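PDB 4UX5: transcription factor MBP1 from Magnaporthe oryzae, which binds DNA through its amino-terminal winged helix-turn-helix domain, the part present here, and probably activates transcription by RNA polymerase II. Local coordinates for residues 77-82 against 88-93. Numbering follows the deposited sequence.
With nucleotides of chain C; nucleotides of chain D.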
loop_
_atom_site.group_PDB
_atom_site.type_symbol
_atom_site.label_atom_id
_atom_site.label_comp_id
_atom_site.label_asym_id
_atom_site.label_seq_id
_atom_site.Cartn_x
_atom_site.Cartn_y
_atom_site.Cartn_z
ATOM N N GLU A 77 -7.795 3.313 -6.624
ATOM C CA GLU A 77 -7.535 2.681 -5.335
ATOM C C GLU A 77 -6.377 1.698 -5.461
ATOM O O GLU A 77 -6.408 0.796 -6.300
ATOM C CB GLU A 77 -8.785 1.961 -4.820
ATOM C CG GLU A 77 -8.546 1.107 -3.581
ATOM C CD GLU A 77 -9.686 0.142 -3.303
ATOM O OE1 GLU A 77 -10.655 0.122 -4.091
ATOM O OE2 GLU A 77 -9.611 -0.600 -2.298
ATOM N N LYS A 78 -5.355 1.874 -4.631
ATOM C CA LYS A 78 -4.190 0.997 -4.662
ATOM C C LYS A 78 -4.288 -0.094 -3.602
ATOM O O LYS A 78 -4.595 0.180 -2.442
ATOM C CB LYS A 78 -2.907 1.808 -4.473
ATOM C CG LYS A 78 -2.563 2.685 -5.661
ATOM C CD LYS A 78 -1.403 3.613 -5.355
ATOM C CE LYS A 78 -1.805 4.690 -4.364
ATOM N NZ LYS A 78 -0.712 5.678 -4.147
ATOM N N VAL A 79 -4.027 -1.333 -4.008
ATOM C CA VAL A 79 -4.104 -2.467 -3.094
ATOM C C VAL A 79 -2.787 -3.234 -3.027
ATOM O O VAL A 79 -2.336 -3.810 -4.020
ATOM C CB VAL A 79 -5.232 -3.443 -3.500
ATOM C CG1 VAL A 79 -5.164 -4.716 -2.669
ATOM C CG2 VAL A 79 -6.592 -2.777 -3.352
ATOM N N GLN A 80 -2.168 -3.224 -1.850
ATOM C CA GLN A 80 -0.975 -4.021 -1.590
ATOM C C GLN A 80 -1.218 -4.891 -0.367
ATOM O O GLN A 80 -1.906 -4.482 0.568
ATOM C CB GLN A 80 0.250 -3.131 -1.376
ATOM C CG GLN A 80 0.568 -2.210 -2.538
ATOM C CD GLN A 80 1.799 -1.360 -2.282
ATOM O OE1 GLN A 80 1.715 -0.135 -2.207
ATOM N NE2 GLN A 80 2.951 -2.009 -2.151
ATOM N N GLY A 81 -0.654 -6.091 -0.369
ATOM C CA GLY A 81 -0.942 -7.049 0.679
ATOM C C GLY A 81 -2.253 -7.750 0.385
ATOM O O GLY A 81 -2.974 -7.371 -0.539
ATOM N N GLY A 82 -2.572 -8.767 1.173
ATOM C CA GLY A 82 -3.721 -9.604 0.890
ATOM C C GLY A 82 -3.310 -10.643 -0.130
ATOM O O GLY A 82 -2.116 -10.830 -0.369
ATOM N N GLY A 88 -2.876 -4.594 -6.933
ATOM C CA GLY A 88 -2.715 -3.727 -8.081
ATOM C C GLY A 88 -3.439 -2.410 -7.906
ATOM O O GLY A 88 -3.930 -2.100 -6.821
ATOM N N THR A 89 -3.499 -1.631 -8.980
ATOM C CA THR A 89 -4.190 -0.349 -8.962
ATOM C C THR A 89 -5.563 -0.484 -9.604
ATOM O O THR A 89 -5.676 -0.820 -10.782
ATOM C CB THR A 89 -3.385 0.733 -9.693
ATOM O OG1 THR A 89 -2.044 0.751 -9.189
ATOM C CG2 THR A 89 -4.022 2.099 -9.491
ATOM N N TRP A 90 -6.607 -0.222 -8.825
ATOM C CA TRP A 90 -7.974 -0.402 -9.299
ATOM C C TRP A 90 -8.628 0.915 -9.709
ATOM O O TRP A 90 -8.486 1.933 -9.031
ATOM C CB TRP A 90 -8.811 -1.094 -8.225
ATOM C CG TRP A 90 -8.392 -2.511 -7.978
ATOM C CD1 TRP A 90 -7.294 -2.933 -7.289
ATOM C CD2 TRP A 90 -9.067 -3.694 -8.421
ATOM N NE1 TRP A 90 -7.242 -4.305 -7.275
ATOM C CE2 TRP A 90 -8.321 -4.797 -7.961
ATOM C CE3 TRP A 90 -10.231 -3.929 -9.160
ATOM C CZ2 TRP A 90 -8.699 -6.114 -8.216
ATOM C CZ3 TRP A 90 -10.606 -5.238 -9.411
ATOM C CH2 TRP A 90 -9.842 -6.313 -8.939
ATOM N N ILE A 91 -9.344 0.879 -10.832
ATOM C CA ILE A 91 -10.016 2.055 -11.378
ATOM C C ILE A 91 -11.414 1.684 -11.875
ATOM O O ILE A 91 -11.681 0.514 -12.145
ATOM C CB ILE A 91 -9.204 2.682 -12.537
ATOM C CG1 ILE A 91 -8.961 1.656 -13.646
ATOM C CG2 ILE A 91 -7.891 3.248 -12.029
ATOM C CD1 ILE A 91 -8.151 2.200 -14.806
ATOM N N PRO A 92 -12.316 2.678 -11.984
ATOM C CA PRO A 92 -13.654 2.425 -12.537
ATOM C C PRO A 92 -13.605 1.810 -13.935
ATOM O O PRO A 92 -12.624 1.996 -14.658
ATOM C CB PRO A 92 -14.295 3.821 -12.569
ATOM C CG PRO A 92 -13.161 4.787 -12.373
ATOM C CD PRO A 92 -12.174 4.068 -11.524
ATOM N N LEU A 93 -14.661 1.089 -14.301
ATOM C CA LEU A 93 -14.672 0.280 -15.517
ATOM C C LEU A 93 -14.468 1.096 -16.792
ATOM O O LEU A 93 -13.757 0.666 -17.698
ATOM C CB LEU A 93 -15.982 -0.505 -15.614
ATOM C CG LEU A 93 -16.064 -1.525 -16.750
ATOM C CD1 LEU A 93 -14.922 -2.521 -16.657
ATOM C CD2 LEU A 93 -17.404 -2.245 -16.740
ATOM P P DG C 10 1.079 -1.806 -8.858
ATOM O OP1 DG C 10 -0.108 -1.239 -9.540
ATOM O OP2 DG C 10 2.219 -2.322 -9.649
ATOM O "O5'" DG C 10 1.607 -0.700 -7.834
ATOM C "C5'" DG C 10 0.717 -0.151 -6.870
ATOM C "C4'" DG C 10 1.471 0.342 -5.645
ATOM O "O4'" DG C 10 2.387 -0.688 -5.183
ATOM C "C3'" DG C 10 2.321 1.591 -5.865
ATOM O "O3'" DG C 10 2.254 2.415 -4.718
ATOM C "C2'" DG C 10 3.720 1.017 -6.052
ATOM C "C1'" DG C 10 3.687 -0.150 -5.083
ATOM N N9 DG C 10 4.648 -1.195 -5.402
ATOM C C8 DG C 10 4.823 -1.814 -6.616
ATOM N N7 DG C 10 5.766 -2.715 -6.608
ATOM C C5 DG C 10 6.247 -2.692 -5.306
ATOM C C6 DG C 10 7.274 -3.454 -4.701
ATOM O O6 DG C 10 7.985 -4.327 -5.218
ATOM N N1 DG C 10 7.445 -3.117 -3.359
ATOM C C2 DG C 10 6.714 -2.165 -2.688
ATOM N N2 DG C 10 7.021 -1.980 -1.397
ATOM N N3 DG C 10 5.746 -1.446 -3.244
ATOM C C4 DG C 10 5.570 -1.761 -4.550
ATOM P P DG D 8 -0.562 -5.759 7.616
ATOM O OP1 DG D 8 -1.307 -4.653 8.260
ATOM O OP2 DG D 8 0.239 -6.694 8.439
ATOM O "O5'" DG D 8 -1.570 -6.631 6.736
ATOM C "C5'" DG D 8 -2.166 -6.068 5.571
ATOM C "C4'" DG D 8 -2.655 -7.158 4.632
ATOM O "O4'" DG D 8 -1.517 -7.819 4.017
ATOM C "C3'" DG D 8 -3.471 -8.268 5.295
ATOM O "O3'" DG D 8 -4.517 -8.676 4.430
ATOM C "C2'" DG D 8 -2.442 -9.379 5.478
ATOM C "C1'" DG D 8 -1.624 -9.210 4.212
ATOM N N9 DG D 8 -0.285 -9.775 4.288
ATOM C C8 DG D 8 0.521 -9.862 5.397
ATOM N N7 DG D 8 1.677 -10.416 5.155
ATOM C C5 DG D 8 1.635 -10.712 3.797
ATOM C C6 DG D 8 2.604 -11.322 2.963
ATOM O O6 DG D 8 3.729 -11.736 3.268
ATOM N N1 DG D 8 2.156 -11.434 1.651
ATOM C C2 DG D 8 0.931 -11.009 1.199
ATOM N N2 DG D 8 0.679 -11.202 -0.102
ATOM N N3 DG D 8 0.015 -10.437 1.967
ATOM C C4 DG D 8 0.435 -10.322 3.251
ATOM P P DC C 9 2.233 -7.738 -9.744
ATOM O OP1 DC C 9 1.130 -8.494 -10.382
ATOM O OP2 DC C 9 3.532 -7.596 -10.436
ATOM O "O5'" DC C 9 1.703 -6.282 -9.345
ATOM C "C5'" DC C 9 0.479 -6.147 -8.626
ATOM C "C4'" DC C 9 0.670 -5.331 -7.358
ATOM O "O4'" DC C 9 1.433 -6.087 -6.403
ATOM C "C3'" DC C 9 1.449 -4.042 -7.529
ATOM O "O3'" DC C 9 0.566 -2.998 -7.911
ATOM C "C2'" DC C 9 2.032 -3.801 -6.128
ATOM C "C1'" DC C 9 2.026 -5.195 -5.483
ATOM N N1 DC C 9 3.386 -5.714 -5.131
ATOM C C2 DC C 9 3.873 -5.571 -3.824
ATOM O O2 DC C 9 3.174 -5.003 -2.977
ATOM N N3 DC C 9 5.102 -6.056 -3.525
ATOM C C4 DC C 9 5.827 -6.662 -4.463
ATOM N N4 DC C 9 7.033 -7.123 -4.118
ATOM C C5 DC C 9 5.351 -6.820 -5.797
ATOM C C6 DC C 9 4.136 -6.338 -6.084
#
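Glu77 and Trp90 form the first pair of this antiparallel hairpin, the wing of a winged helix-turn-helix domain caught with its tip in DNA. Glu77 N donates to Trp90 O and Glu77 O receives Trp90 N at 2.7 Å, nearly straight at 171°. The same Glu77 O lies at the edge of the indole, in its plane, while the carboxylate turns to a salt bridge with Arg41; Trp90 NE1 is hydrogen-bonded to Tyr86 O in the intervening loop. Next comes the non-hydrogen-bonded pair, Lys78 and Thr89, whose side chains run alongside one another on the DNA-facing side. Thr89 OG1, set beside its own backbone N (chi1 -51°), donates to OP1 of DG10 of chain C at 2.8 Å; the bent chain of Lys78 passes O3' of that nucleotide with its CD on the way to a further phosphate, which NZ meets in a salt bridge. Val79 restores the ladder, exchanging two backbone bonds with Gly88, and on the other face its CG2 branch meets Trp90 CD1 obliquely at 4.0 Å. Beyond the strand the chain enters the minor groove. Gln80, extended past CG, lays its amide against the DG10 sugar and sends NE2 to O2 of DC9 of chain C at 3.1 Å. After Gly81, Gly82 reads guanine DG8 of chain D by its minor-groove edge: the base's N2 donates to Gly82 O at 2.8 Å, while Gly82 N bonds the sugar O4', and N3 only weakly. Strand 88-91 lies between 77-79 and 47-48; Thr89 and Ile91 rest on helix 60-71, Trp90 packs against strand 36-41, and Pro92 occupies the N-cap position before helix 93-102.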